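Local coordinates for Iron(III) ABC transporter, periplasmic iron-compound-binding protein (Vibrio cholerae, PDB 3TEF) that probably binds iron-loaded catecholate siderophores in the periplasm and passes them to an ABC transporter for iron uptake, at residues A[6-11]-A[101-106]; A[37-42]-A[54-59]; A[70-75]-A[94-99]. All blocks are in the same frame, centred on the assembly; numbering follows the deposited sequence.

Contact 1 of 3, residues A[6-11]-A[101-106]; sequences IEHRLG and PTIVFA
Strand 6-8, which carries Ile6 and His8, passes over strand 102-104, which carries Ile103 and Val104. The two axes come within 7.1 Å and run at 45°, so the strands are stacked and not paired in one sheet. His8 and Val104 are the nearest residues in the backbone register. Just beyond, a type I beta turn from His8 to Gly11 turns the chain back.

The His8 ring lies flat on the second strand. With CG between the backbone N and the carbonyl carbon (chi1 60°), the ring is carried over that strand. Ile103 CA makes a CH-pi contact, 4.1 Å from the ring centroid, and Val104 N lies over the same face near the rim. Gly11 O sits 3.3 Å above the centre of the opposite face, so the ring is sandwiched between strand and turn.

Apolar packing continues at both ends. Ile6 CG1 meets Ile103 CD1 at 3.8 Å, and the two side chains cross at about a right angle. Leu10 CG lies 3.5 Å from Val104 CG2. The Arg9 guanidinium lays one face over Ala106 CB, while its NE forms a salt bridge with Glu108 and its NH2 a hydrogen bond with Ala107 O.

One water accepts from Arg9 N at 2.8 Å and donates to Val104 O at 2.9 Å. Direct contact is largely apolar, and this water adds a polar link between the backbones.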
ATOM      1  N   ILE A   6      -0.265  17.208 -13.094  1.00 26.91           N
ATOM      2  CA  ILE A   6      -0.629  16.278 -12.043  1.00 27.30           C
ATOM      3  C   ILE A   6      -0.063  16.732 -10.713  1.00 25.73           C
ATOM      4  O   ILE A   6       1.144  16.959 -10.593  1.00 24.42           O
ATOM      5  CB  ILE A   6      -0.045  14.882 -12.333  1.00 24.55           C
ATOM      6  CG1 ILE A   6      -0.540  14.367 -13.687  1.00 26.79           C
ATOM      7  CG2 ILE A   6      -0.384  13.923 -11.202  1.00 25.63           C
ATOM      8  CD1 ILE A   6      -2.057  14.238 -13.770  1.00 27.68           C
ATOM      9  N   GLU A   7      -0.934  16.837  -9.711  1.00 25.74           N
ATOM     10  CA  GLU A   7      -0.520  17.192  -8.360  1.00 26.93           C
ATOM     11  C   GLU A   7      -0.344  15.934  -7.516  1.00 29.43           C
ATOM     12  O   GLU A   7      -1.254  15.104  -7.402  1.00 25.13           O
ATOM     13  CB  GLU A   7      -1.550  18.125  -7.712  1.00 29.03           C
ATOM     14  CG  GLU A   7      -1.057  18.775  -6.426  1.00 34.64           C
ATOM     15  CD  GLU A   7      -1.734  20.108  -6.148  1.00 44.19           C
ATOM     16  OE1 GLU A   7      -2.945  20.112  -5.839  1.00 47.95           O
ATOM     17  OE2 GLU A   7      -1.048  21.150  -6.241  1.00 51.44           O
ATOM     18  N   HIS A   8       0.838  15.782  -6.928  1.00 23.78           N
ATOM     19  CA  HIS A   8       1.110  14.599  -6.134  1.00 22.71           C
ATOM     20  C   HIS A   8       1.940  14.965  -4.912  1.00 19.53           C
ATOM     21  O   HIS A   8       2.181  16.160  -4.639  1.00 21.94           O
ATOM     22  CB  HIS A   8       1.842  13.554  -6.986  1.00 19.92           C
ATOM     23  CG  HIS A   8       3.144  14.048  -7.526  1.00 20.71           C
ATOM     24  ND1 HIS A   8       3.260  14.626  -8.772  1.00 25.34           N
ATOM     25  CD2 HIS A   8       4.370  14.092  -6.967  1.00 16.87           C
ATOM     26  CE1 HIS A   8       4.512  14.998  -8.961  1.00 17.06           C
ATOM     27  NE2 HIS A   8       5.208  14.687  -7.886  1.00 21.85           N
ATOM     28  N   ARG A   9       2.368  13.959  -4.161  1.00 19.46           N
ATOM     29  CA  ARG A   9       3.051  14.228  -2.896  1.00 21.61           C
ATOM     30  C   ARG A   9       4.284  15.101  -3.065  1.00 22.42           C
ATOM     31  O   ARG A   9       4.596  15.923  -2.198  1.00 21.59           O
ATOM     32  CB  ARG A   9       3.434  12.944  -2.168  1.00 25.05           C
ATOM     33  CG  ARG A   9       4.020  13.233  -0.801  1.00 26.65           C
ATOM     34  CD  ARG A   9       4.692  12.021  -0.216  1.00 29.11           C
ATOM     35  NE  ARG A   9       3.733  11.007   0.212  1.00 25.98           N
ATOM     36  CZ  ARG A   9       4.087   9.919   0.881  1.00 27.29           C
ATOM     37  NH1 ARG A   9       5.369   9.734   1.190  1.00 31.51           N
ATOM     38  NH2 ARG A   9       3.173   9.032   1.253  1.00 26.89           N
ATOM     39  N   LEU A  10       4.988  14.932  -4.179  1.00 22.23           N
ATOM     40  CA  LEU A  10       6.244  15.653  -4.373  1.00 23.56           C
ATOM     41  C   LEU A  10       6.077  16.861  -5.311  1.00 19.84           C
ATOM     42  O   LEU A  10       7.019  17.279  -5.981  1.00 22.58           O
ATOM     43  CB  LEU A  10       7.345  14.700  -4.877  1.00 21.68           C
ATOM     44  CG  LEU A  10       8.003  13.704  -3.901  1.00 27.18           C
ATOM     45  CD1 LEU A  10       9.407  14.113  -3.486  1.00 28.14           C
ATOM     46  CD2 LEU A  10       7.152  13.374  -2.663  1.00 23.87           C
ATOM     47  N   GLY A  11       4.866  17.402  -5.369  1.00 20.70           N
ATOM     48  CA  GLY A  11       4.633  18.629  -6.109  1.00 25.01           C
ATOM     49  C   GLY A  11       3.789  18.455  -7.351  1.00 23.35           C
ATOM     50  O   GLY A  11       2.908  17.592  -7.392  1.00 23.94           O
ATOM     51  N   PRO A 101       9.556  13.723 -16.856  1.00 21.42           N
ATOM     52  CA  PRO A 101       8.470  14.003 -15.918  1.00 20.68           C
ATOM     53  C   PRO A 101       8.264  12.802 -15.012  1.00 22.67           C
ATOM     54  O   PRO A 101       8.154  11.656 -15.486  1.00 23.49           O
ATOM     55  CB  PRO A 101       7.267  14.217 -16.836  1.00 24.95           C
ATOM     56  CG  PRO A 101       7.887  14.745 -18.101  1.00 26.95           C
ATOM     57  CD  PRO A 101       9.160  13.966 -18.251  1.00 25.53           C
ATOM     58  N   THR A 102       8.215  13.074 -13.715  1.00 22.47           N
ATOM     59  CA  THR A 102       8.113  12.033 -12.699  1.00 22.37           C
ATOM     60  C   THR A 102       6.918  12.331 -11.794  1.00 23.45           C
ATOM     61  O   THR A 102       6.659  13.485 -11.437  1.00 21.37           O
ATOM     62  CB  THR A 102       9.417  11.967 -11.864  1.00 22.56           C
ATOM     63  OG1 THR A 102      10.518  11.653 -12.731  1.00 22.62           O
ATOM     64  CG2 THR A 102       9.316  10.920 -10.772  1.00 21.36           C
ATOM     65  N   ILE A 103       6.166  11.297 -11.449  1.00 21.75           N
ATOM     66  CA  ILE A 103       5.029  11.457 -10.557  1.00 20.66           C
ATOM     67  C   ILE A 103       5.161  10.472  -9.428  1.00 21.30           C
ATOM     68  O   ILE A 103       5.556   9.313  -9.646  1.00 21.84           O
ATOM     69  CB  ILE A 103       3.711  11.186 -11.295  1.00 27.41           C
ATOM     70  CG1 ILE A 103       3.433  12.294 -12.310  1.00 24.11           C
ATOM     71  CG2 ILE A 103       2.538  11.033 -10.316  1.00 29.44           C
ATOM     72  CD1 ILE A 103       2.304  11.936 -13.281  1.00 27.17           C
ATOM     73  N   VAL A 104       4.821  10.914  -8.222  1.00 18.40           N
ATOM     74  CA  VAL A 104       4.782  10.015  -7.077  1.00 18.85           C
ATOM     75  C   VAL A 104       3.377   9.452  -6.899  1.00 19.81           C
ATOM     76  O   VAL A 104       2.386  10.174  -6.985  1.00 18.73           O
ATOM     77  CB  VAL A 104       5.259  10.688  -5.778  1.00 18.73           C
ATOM     78  CG1 VAL A 104       5.030   9.757  -4.587  1.00 22.74           C
ATOM     79  CG2 VAL A 104       6.719  11.061  -5.891  1.00 17.60           C
ATOM     80  N   PHE A 105       3.305   8.142  -6.684  1.00 19.71           N
ATOM     81  CA  PHE A 105       2.039   7.421  -6.564  1.00 16.84           C
ATOM     82  C   PHE A 105       2.005   6.862  -5.154  1.00 19.11           C
ATOM     83  O   PHE A 105       2.766   5.944  -4.817  1.00 18.83           O
ATOM     84  CB  PHE A 105       1.998   6.291  -7.626  1.00 18.32           C
ATOM     85  CG  PHE A 105       0.706   5.503  -7.657  1.00 20.14           C
ATOM     86  CD1 PHE A 105      -0.356   5.908  -8.462  1.00 18.66           C
ATOM     87  CD2 PHE A 105       0.573   4.328  -6.915  1.00 19.80           C
ATOM     88  CE1 PHE A 105      -1.540   5.190  -8.508  1.00 19.10           C
ATOM     89  CE2 PHE A 105      -0.626   3.603  -6.951  1.00 17.40           C
ATOM     90  CZ  PHE A 105      -1.677   4.040  -7.752  1.00 20.58           C
ATOM     91  N   ALA A 106       1.163   7.440  -4.300  1.00 19.46           N
ATOM     92  CA  ALA A 106       1.246   7.106  -2.887  1.00 19.88           C
ATOM     93  C   ALA A 106       0.004   7.516  -2.120  1.00 19.49           C
ATOM     94  O   ALA A 106      -0.706   8.445  -2.518  1.00 24.54           O
ATOM     95  CB  ALA A 106       2.496   7.791  -2.262  1.00 20.83           C
TER
HETATM   96  O   HOH W   1       1.545  11.256  -4.428  1.00 24.83           O

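Contact 2 of 3, residues A[37-42]-A[54-59]; sequences GIEPVA and AKYKSD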
ATOM      1  N   GLY A  37      -4.189  -1.310 -17.655  1.00 27.69           N
ATOM      2  CA  GLY A  37      -3.891  -1.746 -19.004  1.00 31.10           C
ATOM      3  C   GLY A  37      -2.684  -1.116 -19.662  1.00 27.68           C
ATOM      4  O   GLY A  37      -2.512  -1.212 -20.873  1.00 30.71           O
ATOM      5  N   ILE A  38      -1.840  -0.470 -18.864  1.00 26.18           N
ATOM      6  CA  ILE A  38      -0.633   0.167 -19.388  1.00 24.87           C
ATOM      7  C   ILE A  38       0.578  -0.747 -19.203  1.00 26.24           C
ATOM      8  O   ILE A  38       0.726  -1.357 -18.149  1.00 28.94           O
ATOM      9  CB  ILE A  38      -0.357   1.499 -18.651  1.00 26.84           C
ATOM     10  CG1 ILE A  38      -1.561   2.451 -18.760  1.00 31.05           C
ATOM     11  CG2 ILE A  38       0.943   2.122 -19.144  1.00 26.51           C
ATOM     12  CD1 ILE A  38      -1.977   2.777 -20.185  1.00 34.07           C
ATOM     13  N   GLU A  39       1.444  -0.848 -20.214  1.00 25.00           N
ATOM     14  CA  GLU A  39       2.615  -1.713 -20.100  1.00 27.91           C
ATOM     15  C   GLU A  39       3.900  -0.891 -20.084  1.00 24.71           C
ATOM     16  O   GLU A  39       4.233  -0.250 -21.069  1.00 26.89           O
ATOM     17  CB  GLU A  39       2.680  -2.738 -21.236  1.00 32.50           C
ATOM     18  CG  GLU A  39       3.794  -3.764 -21.043  1.00 33.32           C
ATOM     19  CD  GLU A  39       3.926  -4.725 -22.201  1.00 40.39           C
ATOM     20  OE1 GLU A  39       3.147  -4.600 -23.171  1.00 45.30           O
ATOM     21  OE2 GLU A  39       4.805  -5.610 -22.136  1.00 42.15           O
ATOM     22  N   PRO A  40       4.633  -0.939 -18.968  1.00 23.31           N
ATOM     23  CA  PRO A  40       5.852  -0.132 -18.805  1.00 24.61           C
ATOM     24  C   PRO A  40       7.011  -0.709 -19.601  1.00 25.26           C
ATOM     25  O   PRO A  40       6.953  -1.880 -20.010  1.00 27.20           O
ATOM     26  CB  PRO A  40       6.161  -0.265 -17.316  1.00 22.63           C
ATOM     27  CG  PRO A  40       5.620  -1.633 -16.966  1.00 28.10           C
ATOM     28  CD  PRO A  40       4.346  -1.770 -17.785  1.00 24.00           C
ATOM     29  N   VAL A  41       8.039   0.102 -19.816  1.00 22.62           N
ATOM     30  CA  VAL A  41       9.232  -0.328 -20.527  1.00 25.84           C
ATOM     31  C   VAL A  41      10.359  -0.784 -19.599  1.00 29.17           C
ATOM     32  O   VAL A  41      11.289  -1.464 -20.040  1.00 29.64           O
ATOM     33  CB  VAL A  41       9.767   0.760 -21.487  1.00 24.22           C
ATOM     34  CG1 VAL A  41       8.725   1.104 -22.545  1.00 28.52           C
ATOM     35  CG2 VAL A  41      10.206   2.004 -20.720  1.00 26.58           C
ATOM     36  N   ALA A  42      10.270  -0.417 -18.323  1.00 22.54           N
ATOM     37  CA  ALA A  42      11.262  -0.802 -17.325  1.00 19.62           C
ATOM     38  C   ALA A  42      10.626  -0.701 -15.942  1.00 23.09           C
ATOM     39  O   ALA A  42       9.724   0.119 -15.725  1.00 20.04           O
ATOM     40  CB  ALA A  42      12.491   0.083 -17.418  1.00 25.38           C
ATOM     41  N   ALA A  54       3.814 -11.096 -11.874  1.00 18.29           N
ATOM     42  CA  ALA A  54       4.963 -11.968 -12.100  1.00 18.18           C
ATOM     43  C   ALA A  54       5.709 -11.721 -13.410  1.00 16.74           C
ATOM     44  O   ALA A  54       6.925 -11.922 -13.473  1.00 20.71           O
ATOM     45  CB  ALA A  54       4.536 -13.443 -11.994  1.00 19.56           C
ATOM     46  N   LYS A  55       5.008 -11.319 -14.463  1.00 16.25           N
ATOM     47  CA  LYS A  55       5.685 -11.148 -15.740  1.00 18.71           C
ATOM     48  C   LYS A  55       6.767 -10.079 -15.674  1.00 19.63           C
ATOM     49  O   LYS A  55       7.757 -10.136 -16.405  1.00 21.48           O
ATOM     50  CB  LYS A  55       4.703 -10.844 -16.878  1.00 22.84           C
ATOM     51  CG  LYS A  55       4.195  -9.411 -16.962  1.00 21.80           C
ATOM     52  CD  LYS A  55       3.413  -9.232 -18.256  1.00 26.33           C
ATOM     53  CE  LYS A  55       2.952  -7.811 -18.465  1.00 31.31           C
ATOM     54  NZ  LYS A  55       2.135  -7.641 -19.714  1.00 33.71           N
ATOM     55  N   TYR A  56       6.576  -9.109 -14.782  1.00 19.85           N
ATOM     56  CA  TYR A  56       7.528  -8.011 -14.645  1.00 20.26           C
ATOM     57  C   TYR A  56       8.802  -8.427 -13.925  1.00 22.31           C
ATOM     58  O   TYR A  56       9.733  -7.636 -13.805  1.00 21.75           O
ATOM     59  CB  TYR A  56       6.855  -6.813 -13.953  1.00 18.37           C
ATOM     60  CG  TYR A  56       5.698  -6.278 -14.755  1.00 20.29           C
ATOM     61  CD1 TYR A  56       5.923  -5.581 -15.935  1.00 19.79           C
ATOM     62  CD2 TYR A  56       4.378  -6.477 -14.345  1.00 17.95           C
ATOM     63  CE1 TYR A  56       4.879  -5.092 -16.693  1.00 19.18           C
ATOM     64  CE2 TYR A  56       3.311  -5.978 -15.102  1.00 21.00           C
ATOM     65  CZ  TYR A  56       3.575  -5.290 -16.274  1.00 21.47           C
ATOM     66  OH  TYR A  56       2.542  -4.788 -17.036  1.00 25.20           O
ATOM     67  N   LYS A  57       8.859  -9.671 -13.459  1.00 21.45           N
ATOM     68  CA  LYS A  57      10.063 -10.139 -12.793  1.00 21.48           C
ATOM     69  C   LYS A  57      11.148 -10.498 -13.801  1.00 24.70           C
ATOM     70  O   LYS A  57      12.322 -10.547 -13.446  1.00 24.22           O
ATOM     71  CB  LYS A  57       9.804 -11.380 -11.946  1.00 25.41           C
ATOM     72  CG  LYS A  57       8.851 -11.232 -10.780  1.00 22.93           C
ATOM     73  CD  LYS A  57       8.485 -12.632 -10.334  1.00 29.05           C
ATOM     74  CE  LYS A  57       8.288 -12.752  -8.843  1.00 38.69           C
ATOM     75  NZ  LYS A  57       7.765 -14.116  -8.528  1.00 33.96           N
ATOM     76  N   SER A  58      10.762 -10.750 -15.048  1.00 23.31           N
ATOM     77  CA  SER A  58      11.733 -11.233 -16.036  1.00 24.06           C
ATOM     78  C   SER A  58      12.542 -10.131 -16.714  1.00 27.11           C
ATOM     79  O   SER A  58      12.199  -8.947 -16.637  1.00 22.56           O
ATOM     80  CB  SER A  58      11.052 -12.097 -17.097  1.00 25.48           C
ATOM     81  OG  SER A  58      10.610 -11.302 -18.178  1.00 26.18           O
ATOM     82  N   ASP A  59      13.609 -10.545 -17.392  1.00 25.61           N
ATOM     83  CA  ASP A  59      14.489  -9.635 -18.128  1.00 24.41           C
ATOM     84  C   ASP A  59      13.827  -9.056 -19.366  1.00 26.16           C
ATOM     85  O   ASP A  59      14.443  -8.261 -20.069  1.00 30.19           O
ATOM     86  CB  ASP A  59      15.754 -10.358 -18.589  1.00 32.81           C
ATOM     87  CG  ASP A  59      16.661 -10.736 -17.449  1.00 41.62           C
ATOM     88  OD1 ASP A  59      16.593 -10.072 -16.391  1.00 41.41           O
ATOM     89  OD2 ASP A  59      17.445 -11.697 -17.617  1.00 46.33           O
TER
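Pro40 and Tyr56 meet where an irregular connection, 37-42, passes the end of a 3-10 segment, 54-57. Gly37, with positive phi, is the C-prime residue of a Schellman motif that ends helix 27-35, and the chain then runs on toward strand 42-43.

The Pro40 and Tyr56 side chains cross at about a right angle. Pro40 CG and CD both touch one corner of the aromatic ring. Pro40 CD lies 3.5 Å from Tyr56 CE1, and Pro40 CG is equally close to it. CD also lies 3.6 Å from Tyr56 OH. The buried hydroxyl is satisfied by Asp34 OD1 on helix 27-35, which anchors the far end of the ring. Ile38 O is also nearby, 4.0 Å from Tyr56 OH. Tyr61 meets the Tyr56 ring with its plane turned by about 55°.

Lys55 lies over a face of its own neighbour. Lys55 CG sits 3.9 Å above the centre of the Tyr56 ring, and the extended chain carries the ammonium toward Glu39. Glu39 OE2 and Lys55 NZ remain 4.1 Å apart, beyond a salt bridge. The attraction is probably modest, since both groups are exposed. Glu39 OE2 has a hydrogen bond with Tyr61 OH instead.

Below the surface, Pro40 packs on Leu30 and Val24, and Tyr56 also rests on Leu30. Strand 22-25, helix 27-35 and the parallel neighbouring strand 42-43 form a beta-alpha-beta crossover. The contact joins its helix-to-strand connection to the loop that follows, an arrangement that belongs to the alpha/beta lobe of a periplasmic binding protein.

Contact 3 of 3, residues A[70-75]-A[94-99]; sequences PDFETI and DELSKI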
ATOM      1  N   PRO A  70      16.685   3.931  -7.337  1.00 26.17           N
ATOM      2  CA  PRO A  70      16.581   3.880  -8.795  1.00 24.82           C
ATOM      3  C   PRO A  70      17.944   3.657  -9.441  1.00 27.07           C
ATOM      4  O   PRO A  70      18.966   4.122  -8.919  1.00 28.81           O
ATOM      5  CB  PRO A  70      16.046   5.280  -9.158  1.00 24.34           C
ATOM      6  CG  PRO A  70      15.401   5.778  -7.898  1.00 25.88           C
ATOM      7  CD  PRO A  70      16.295   5.252  -6.810  1.00 27.63           C
ATOM      8  N   ASP A  71      17.949   2.939 -10.557  1.00 24.81           N
ATOM      9  CA  ASP A  71      19.127   2.802 -11.399  1.00 30.20           C
ATOM     10  C   ASP A  71      19.061   3.925 -12.429  1.00 25.16           C
ATOM     11  O   ASP A  71      18.487   3.769 -13.503  1.00 23.55           O
ATOM     12  CB  ASP A  71      19.135   1.437 -12.089  1.00 29.60           C
ATOM     13  CG  ASP A  71      20.368   1.228 -12.956  1.00 36.10           C
ATOM     14  OD1 ASP A  71      21.063   2.224 -13.274  1.00 31.54           O
ATOM     15  OD2 ASP A  71      20.634   0.066 -13.322  1.00 36.78           O
ATOM     16  N   PHE A  72      19.630   5.074 -12.081  1.00 23.89           N
ATOM     17  CA  PHE A  72      19.498   6.260 -12.917  1.00 25.76           C
ATOM     18  C   PHE A  72      20.064   6.037 -14.315  1.00 26.65           C
ATOM     19  O   PHE A  72      19.490   6.481 -15.304  1.00 24.36           O
ATOM     20  CB  PHE A  72      20.166   7.477 -12.259  1.00 24.88           C
ATOM     21  CG  PHE A  72      19.575   7.848 -10.921  1.00 26.32           C
ATOM     22  CD1 PHE A  72      18.364   8.509 -10.844  1.00 25.80           C
ATOM     23  CD2 PHE A  72      20.239   7.537  -9.744  1.00 30.84           C
ATOM     24  CE1 PHE A  72      17.825   8.846  -9.617  1.00 24.78           C
ATOM     25  CE2 PHE A  72      19.698   7.865  -8.514  1.00 27.63           C
ATOM     26  CZ  PHE A  72      18.491   8.523  -8.456  1.00 30.55           C
ATOM     27  N   GLU A  73      21.190   5.340 -14.396  1.00 26.77           N
ATOM     28  CA  GLU A  73      21.811   5.113 -15.692  1.00 28.81           C
ATOM     29  C   GLU A  73      20.889   4.330 -16.624  1.00 27.37           C
ATOM     30  O   GLU A  73      20.684   4.712 -17.775  1.00 27.37           O
ATOM     31  CB  GLU A  73      23.174   4.428 -15.530  1.00 30.51           C
ATOM     32  CG  GLU A  73      24.150   5.222 -14.650  1.00 37.65           C
ATOM     33  CD  GLU A  73      25.482   4.510 -14.434  1.00 47.81           C
ATOM     34  OE1 GLU A  73      25.651   3.373 -14.933  1.00 55.99           O
ATOM     35  OE2 GLU A  73      26.362   5.090 -13.761  1.00 57.36           O
ATOM     36  N   THR A  74      20.306   3.247 -16.126  1.00 27.33           N
ATOM     37  CA  THR A  74      19.432   2.438 -16.964  1.00 29.09           C
ATOM     38  C   THR A  74      18.172   3.218 -17.320  1.00 28.58           C
ATOM     39  O   THR A  74      17.715   3.189 -18.457  1.00 24.93           O
ATOM     40  CB  THR A  74      19.057   1.115 -16.279  1.00 31.77           C
ATOM     41  OG1 THR A  74      20.241   0.327 -16.111  1.00 36.87           O
ATOM     42  CG2 THR A  74      18.052   0.337 -17.127  1.00 33.08           C
ATOM     43  N   ILE A  75      17.620   3.930 -16.343  1.00 25.21           N
ATOM     44  CA  ILE A  75      16.424   4.722 -16.591  1.00 24.64           C
ATOM     45  C   ILE A  75      16.665   5.727 -17.721  1.00 25.58           C
ATOM     46  O   ILE A  75      15.833   5.884 -18.621  1.00 24.51           O
ATOM     47  CB  ILE A  75      15.949   5.415 -15.302  1.00 23.47           C
ATOM     48  CG1 ILE A  75      15.530   4.342 -14.286  1.00 26.16           C
ATOM     49  CG2 ILE A  75      14.803   6.389 -15.600  1.00 24.15           C
ATOM     50  CD1 ILE A  75      15.089   4.860 -12.932  1.00 24.11           C
ATOM     51  N   ASP A  94      14.060  14.242  -6.976  1.00 24.14           N
ATOM     52  CA  ASP A  94      14.674  15.405  -7.600  1.00 26.29           C
ATOM     53  C   ASP A  94      15.568  14.966  -8.747  1.00 24.40           C
ATOM     54  O   ASP A  94      15.558  15.584  -9.817  1.00 23.32           O
ATOM     55  CB  ASP A  94      15.449  16.258  -6.588  1.00 25.90           C
ATOM     56  CG  ASP A  94      16.481  15.455  -5.813  1.00 28.49           C
ATOM     57  OD1 ASP A  94      16.335  14.209  -5.693  1.00 36.18           O
ATOM     58  OD2 ASP A  94      17.444  16.063  -5.321  1.00 38.84           O
ATOM     59  N   GLU A  95      16.311  13.882  -8.525  1.00 24.68           N
ATOM     60  CA  GLU A  95      17.198  13.337  -9.546  1.00 23.30           C
ATOM     61  C   GLU A  95      16.421  12.748 -10.721  1.00 25.68           C
ATOM     62  O   GLU A  95      16.777  12.965 -11.885  1.00 24.09           O
ATOM     63  CB  GLU A  95      18.149  12.299  -8.942  1.00 26.61           C
ATOM     64  CG  GLU A  95      19.184  12.903  -8.019  1.00 35.12           C
ATOM     65  CD  GLU A  95      20.229  13.680  -8.789  1.00 40.90           C
ATOM     66  OE1 GLU A  95      20.477  13.317  -9.960  1.00 46.77           O
ATOM     67  OE2 GLU A  95      20.794  14.652  -8.236  1.00 51.74           O
ATOM     68  N   LEU A  96      15.348  12.017 -10.421  1.00 21.19           N
ATOM     69  CA  LEU A  96      14.549  11.412 -11.484  1.00 23.56           C
ATOM     70  C   LEU A  96      13.850  12.502 -12.299  1.00 22.78           C
ATOM     71  O   LEU A  96      13.684  12.372 -13.509  1.00 22.59           O
ATOM     72  CB  LEU A  96      13.521  10.434 -10.902  1.00 22.51           C
ATOM     73  CG  LEU A  96      14.035   9.160 -10.225  1.00 23.52           C
ATOM     74  CD1 LEU A  96      12.891   8.461  -9.466  1.00 19.65           C
ATOM     75  CD2 LEU A  96      14.689   8.179 -11.231  1.00 22.51           C
ATOM     76  N   SER A  97      13.456  13.596 -11.636  1.00 22.79           N
ATOM     77  CA  SER A  97      12.694  14.634 -12.324  1.00 24.12           C
ATOM     78  C   SER A  97      13.528  15.306 -13.424  1.00 24.35           C
ATOM     79  O   SER A  97      12.980  15.890 -14.359  1.00 27.66           O
ATOM     80  CB  SER A  97      12.124  15.676 -11.339  1.00 23.71           C
ATOM     81  OG  SER A  97      13.161  16.405 -10.690  1.00 27.25           O
ATOM     82  N   LYS A  98      14.849  15.198 -13.324  1.00 23.87           N
ATOM     83  CA  LYS A  98      15.721  15.743 -14.357  1.00 27.00           C
ATOM     84  C   LYS A  98      15.634  14.935 -15.637  1.00 26.16           C
ATOM     85  O   LYS A  98      15.778  15.478 -16.737  1.00 29.02           O
ATOM     86  CB  LYS A  98      17.174  15.782 -13.880  1.00 26.32           C
ATOM     87  CG  LYS A  98      17.425  16.815 -12.808  1.00 28.14           C
ATOM     88  CD  LYS A  98      18.914  16.918 -12.523  1.00 26.83           C
ATOM     89  CE  LYS A  98      19.469  15.595 -12.023  1.00 29.28           C
ATOM     90  NZ  LYS A  98      20.933  15.699 -11.740  1.00 32.53           N
ATOM     91  N   ILE A  99      15.396  13.631 -15.487  1.00 24.21           N
ATOM     92  CA  ILE A  99      15.462  12.697 -16.602  1.00 25.89           C
ATOM     93  C   ILE A  99      14.190  12.735 -17.426  1.00 27.18           C
ATOM     94  O   ILE A  99      14.237  12.706 -18.659  1.00 28.37           O
ATOM     95  CB  ILE A  99      15.706  11.246 -16.103  1.00 23.18           C
ATOM     96  CG1 ILE A  99      17.068  11.147 -15.414  1.00 25.87           C
ATOM     97  CG2 ILE A  99      15.621  10.239 -17.259  1.00 26.78           C
ATOM     98  CD1 ILE A  99      17.364   9.763 -14.861  1.00 26.22           C
TER
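Leu96 O takes one sound hydrogen bond and one weak one. Ile99 N donates to it at 2.9 Å. The weak bond is with Thr102 OG1, at the start of the next strand, a hydroxyl whose main partner is Ala100 O. The side chain of the same leucine points its end at segment 70-75, where it is the middle of an apolar cluster.

Leu96 CD2 does most of the touching. It lies 3.6 Å from Phe72 CE1, 3.8 Å from Pro70 CB and 3.8 Å from Ile75 CD1. All three partners cross the leucine at about a right angle. One face of the Phe72 ring carries Pro70 CB, offset toward the rim. Ile99 CD1 comes to the edge of this ring, near its plane. Phe72 CE1 also meets Glu95 CB at 3.5 Å, which makes the base of the glutamate part of the apolar surface.

The two helices stand on either side of strand 82-85 in the chain, and both lean on that strand: Ile75 on Ile83, Leu96 on Ile85. Strands 82-85 and 102-104 are parallel neighbours, so helix 93-99 is the crossover helix of a beta-alpha-beta unit. Helix 72-77 leads into the first of these strands and also reaches Ile25 of strand 22-25.

Charged and polar groups lie around this core. Glu95 bends at chi2 (-72°), and its OE1 forms a salt bridge with Lys98 NZ at 3.0 Å. The lysine approaches from above the carboxylate plane. At the start of the other helix, Asp71 is the N-cap. Its OD1 accepts from Thr74 N at 3.1 Å in a nearly straight bond of 171°, also met from above the carboxylate plane.

All three contacts belong to the same lobe, around the parallel sheet of strands 42-43, 22-25, 82-85 and 102-104. Contact 1 lies at one outermost strand, 102-104, and contact 2 leads into the other, 42-43. Their centres are 21 Å apart. Contact 3 packs helices against the inner strands and touches contact 1, with centres 15 Å apart, because helix 93-99 runs on into strand 102-104. Contacts 2 and 3 do not touch; their nearest atoms are about 6 Å apart. Along the chain, both are nested inside the loop closed by contact 1. Together they tie helices, loops and the N-terminal hairpin to one sheet.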